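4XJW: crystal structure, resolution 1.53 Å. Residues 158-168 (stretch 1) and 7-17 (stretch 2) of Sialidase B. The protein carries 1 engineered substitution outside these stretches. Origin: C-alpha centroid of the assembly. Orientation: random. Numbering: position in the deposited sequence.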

# COMPACT_ATOMS: atom_id res chain seq x y z
N LYS A 158 -13.41 -39.46 -9.38
CA LYS A 158 -12.57 -38.80 -10.37
C LYS A 158 -11.83 -37.58 -9.81
O LYS A 158 -12.28 -36.97 -8.83
CB LYS A 158 -13.38 -38.46 -11.62
CG LYS A 158 -14.07 -39.70 -12.18
CD LYS A 158 -14.92 -39.42 -13.38
CE LYS A 158 -15.88 -40.57 -13.63
NZ LYS A 158 -16.77 -40.77 -12.45
N GLU A 159 -10.70 -37.24 -10.43
CA GLU A 159 -9.84 -36.15 -9.94
C GLU A 159 -10.34 -34.80 -10.40
O GLU A 159 -10.55 -34.58 -11.60
CB GLU A 159 -8.41 -36.32 -10.46
CG GLU A 159 -7.68 -37.58 -10.06
CD GLU A 159 -6.38 -37.72 -10.84
OE1 GLU A 159 -6.39 -37.50 -12.07
OE2 GLU A 159 -5.34 -38.04 -10.21
N HIS A 160 -10.52 -33.89 -9.45
CA HIS A 160 -10.86 -32.50 -9.76
C HIS A 160 -9.76 -31.57 -9.26
O HIS A 160 -9.09 -31.88 -8.27
CB HIS A 160 -12.19 -32.10 -9.11
CG HIS A 160 -13.38 -32.75 -9.72
ND1 HIS A 160 -14.46 -32.03 -10.21
CD2 HIS A 160 -13.68 -34.05 -9.93
CE1 HIS A 160 -15.36 -32.86 -10.69
NE2 HIS A 160 -14.92 -34.09 -10.53
N TYR A 161 -9.58 -30.45 -9.94
CA TYR A 161 -8.66 -29.40 -9.49
C TYR A 161 -7.22 -29.88 -9.37
O TYR A 161 -6.53 -29.59 -8.39
CB TYR A 161 -9.15 -28.81 -8.16
CG TYR A 161 -10.62 -28.51 -8.14
CD1 TYR A 161 -11.19 -27.71 -9.13
CD2 TYR A 161 -11.45 -29.02 -7.15
CE1 TYR A 161 -12.53 -27.42 -9.14
CE2 TYR A 161 -12.81 -28.75 -7.15
CZ TYR A 161 -13.34 -27.95 -8.15
OH TYR A 161 -14.69 -27.66 -8.17
N LEU A 162 -6.76 -30.62 -10.39
CA LEU A 162 -5.40 -31.13 -10.43
C LEU A 162 -4.36 -30.03 -10.26
O LEU A 162 -4.48 -28.95 -10.84
CB LEU A 162 -5.15 -31.88 -11.74
CG LEU A 162 -5.66 -33.32 -11.81
CD1 LEU A 162 -5.52 -33.84 -13.23
CD2 LEU A 162 -4.90 -34.20 -10.83
N ALA A 163 -3.34 -30.32 -9.45
CA ALA A 163 -2.33 -29.32 -9.11
C ALA A 163 -0.94 -29.58 -9.70
O ALA A 163 -0.51 -30.72 -9.84
CB ALA A 163 -2.24 -29.18 -7.61
N LYS A 164 -0.25 -28.48 -10.01
CA LYS A 164 1.16 -28.51 -10.36
C LYS A 164 1.93 -27.75 -9.28
O LYS A 164 1.66 -26.57 -9.06
CB LYS A 164 1.38 -27.83 -11.71
CG LYS A 164 2.83 -27.81 -12.17
CD LYS A 164 3.38 -29.22 -12.34
CE LYS A 164 4.74 -29.20 -13.04
NZ LYS A 164 5.20 -30.57 -13.40
N GLY A 165 2.87 -28.42 -8.63
CA GLY A 165 3.61 -27.83 -7.54
C GLY A 165 4.21 -28.92 -6.69
O GLY A 165 4.34 -30.05 -7.16
N SER A 166 4.57 -28.61 -5.45
CA SER A 166 5.08 -29.63 -4.56
C SER A 166 4.72 -29.32 -3.12
O SER A 166 4.68 -28.16 -2.71
CB SER A 166 6.60 -29.80 -4.71
OG SER A 166 7.29 -28.64 -4.28
N ILE A 167 4.46 -30.37 -2.35
CA ILE A 167 4.22 -30.22 -0.93
C ILE A 167 5.43 -30.78 -0.19
O ILE A 167 5.60 -32.00 -0.10
CB ILE A 167 2.94 -30.92 -0.50
CG1 ILE A 167 1.74 -30.32 -1.21
CG2 ILE A 167 2.76 -30.85 1.02
CD1 ILE A 167 0.45 -31.02 -0.91
N ASP A 168 6.29 -29.90 0.30
CA ASP A 168 7.52 -30.35 0.94
C ASP A 168 7.26 -30.95 2.33
O ASP A 168 7.93 -31.89 2.74
CB ASP A 168 8.56 -29.23 1.00
CG ASP A 168 9.41 -29.17 -0.26
OD1 ASP A 168 9.52 -30.20 -0.95
OD2 ASP A 168 9.96 -28.08 -0.55
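Stretch 2 (7-17) GGSYQLNNKSI

Stretch 2 of Sialidase B runs antiparallel to stretch 1, a strand from G7 to N13, kinked at S9 (phi/psi 53/51); it turns at N14 (phi/psi 45/48) and goes on with mostly extended angles through K15, S16 and I17, so that its early residues lie against D168 and its last touching residue, S16, reaches E159. The register pairs I167 with Y10, S166 with Q11, G165 with L12 and K164 with N13, CA atoms 4.6 to 5.0 Å apart in the first two pairs and 5.0 to 5.1 Å in the others. Two pairs are closed by reciprocal backbone hydrogen bonds: Y10 N to I167 O and I167 N to Y10 O, each 2.9 Å, then L12 N to G165 O at 2.8 Å and G165 N to L12 O at 3.0 Å. S9 N to D168 O (3.1 Å) and N14 N to A163 O (3.0 Å) extend the ladder.

On the face carrying I167, Y10 and L12, the L12 side chain is the main bump. G165 has no side chain opposite L12, and L12 CD1 fits between I167 CG1 (3.8 Å) and A163 CB (4.2 Å). I167 CB also meets Y10 CB at 4.2 Å. Just beyond I167 and Y10, G8 CA passes 3.1 Å from D168 O; a CB on G8 would clash with that oxygen.

The other face, with K164, S166, Q11 and N13, is more polar: the K164 chain brings NZ to N13 OD1 (2.6 Å, a hydrogen bond), while S166 CB lies 4.0 Å from Q11 NE2. Beyond the strand, L162 points toward stretch 2 and lays CD2 against the backbone bend, 3.6 Å from N14 C and 3.5 Å from K15 N. E159 fastens the end: its OE2 accepts from S16 N (2.8 Å) and S16 OG (2.7 Å), and water 2 bridges E159 OE1 (2.9 Å) and N14 O (2.7 Å).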

# COMPACT_ATOMS: atom_id res chain seq x y z
N GLY A 7 3.96 -35.98 6.47
CA GLY A 7 4.66 -36.53 5.32
C GLY A 7 5.20 -35.42 4.45
O GLY A 7 4.79 -34.27 4.60
N GLY A 8 6.10 -35.75 3.53
CA GLY A 8 6.69 -34.72 2.70
C GLY A 8 7.33 -35.16 1.40
O GLY A 8 7.28 -36.33 1.03
N SER A 9 7.94 -34.19 0.72
CA SER A 9 8.54 -34.40 -0.59
C SER A 9 7.53 -35.02 -1.55
O SER A 9 7.81 -36.04 -2.17
CB SER A 9 9.80 -35.27 -0.49
OG SER A 9 10.56 -34.94 0.67
N TYR A 10 6.35 -34.40 -1.63
CA TYR A 10 5.33 -34.82 -2.59
C TYR A 10 5.40 -33.96 -3.84
O TYR A 10 5.25 -32.74 -3.78
CB TYR A 10 3.93 -34.70 -1.99
CG TYR A 10 3.64 -35.60 -0.82
CD1 TYR A 10 3.33 -36.94 -1.01
CD2 TYR A 10 3.66 -35.11 0.49
CE1 TYR A 10 3.06 -37.77 0.07
CE2 TYR A 10 3.38 -35.93 1.56
CZ TYR A 10 3.09 -37.25 1.35
OH TYR A 10 2.81 -38.07 2.42
N GLN A 11 5.64 -34.61 -4.98
CA GLN A 11 5.60 -33.92 -6.25
C GLN A 11 4.17 -33.96 -6.78
O GLN A 11 3.61 -35.04 -6.96
CB GLN A 11 6.56 -34.56 -7.24
CG GLN A 11 8.00 -34.55 -6.76
CD GLN A 11 8.48 -33.14 -6.48
OE1 GLN A 11 8.39 -32.27 -7.34
NE2 GLN A 11 8.98 -32.91 -5.27
N LEU A 12 3.59 -32.79 -7.00
CA LEU A 12 2.26 -32.70 -7.58
C LEU A 12 2.42 -32.41 -9.07
O LEU A 12 2.67 -31.27 -9.48
CB LEU A 12 1.44 -31.60 -6.89
CG LEU A 12 1.41 -31.66 -5.36
CD1 LEU A 12 0.58 -30.52 -4.80
CD2 LEU A 12 0.86 -32.99 -4.86
N ASN A 13 2.32 -33.45 -9.89
CA ASN A 13 2.44 -33.28 -11.33
C ASN A 13 1.16 -33.68 -12.04
O ASN A 13 1.12 -34.70 -12.73
CB ASN A 13 3.63 -34.08 -11.87
CG ASN A 13 4.96 -33.59 -11.33
OD1 ASN A 13 5.39 -32.48 -11.62
ND2 ASN A 13 5.62 -34.43 -10.54
N ASN A 14 0.13 -32.86 -11.87
CA ASN A 14 -1.20 -33.12 -12.42
C ASN A 14 -1.65 -34.56 -12.22
O ASN A 14 -2.11 -35.22 -13.16
CB ASN A 14 -1.28 -32.69 -13.88
CG ASN A 14 -1.08 -31.19 -14.04
OD1 ASN A 14 -1.94 -30.40 -13.65
ND2 ASN A 14 0.05 -30.79 -14.60
N LYS A 15 -1.49 -35.05 -11.00
CA LYS A 15 -1.88 -36.40 -10.63
C LYS A 15 -2.06 -36.50 -9.13
O LYS A 15 -1.12 -36.26 -8.37
CB LYS A 15 -0.83 -37.40 -11.11
CG LYS A 15 -1.11 -38.84 -10.70
CD LYS A 15 -0.02 -39.75 -11.23
CE LYS A 15 -0.36 -41.21 -11.00
NZ LYS A 15 0.58 -42.09 -11.75
N SER A 16 -3.27 -36.85 -8.70
CA SER A 16 -3.59 -36.93 -7.29
C SER A 16 -2.73 -37.97 -6.57
O SER A 16 -2.33 -38.97 -7.16
CB SER A 16 -5.07 -37.26 -7.09
OG SER A 16 -5.36 -38.56 -7.56
N ILE A 17 -2.45 -37.70 -5.31
CA ILE A 17 -1.77 -38.65 -4.44
C ILE A 17 -2.72 -39.00 -3.30
O ILE A 17 -3.19 -38.10 -2.59
CB ILE A 17 -0.47 -38.04 -3.89
CG1 ILE A 17 0.51 -37.76 -5.04
CG2 ILE A 17 0.16 -38.97 -2.84
CD1 ILE A 17 1.67 -36.86 -4.67
O HOH W 1 6.23 -31.02 -9.17
O HOH W 2 -4.10 -36.98 -13.85
O HOH W 3 3.01 -32.41 -15.11
O HOH W 4 -1.51 -33.01 -8.90
O HOH W 5 -3.52 -40.70 -8.91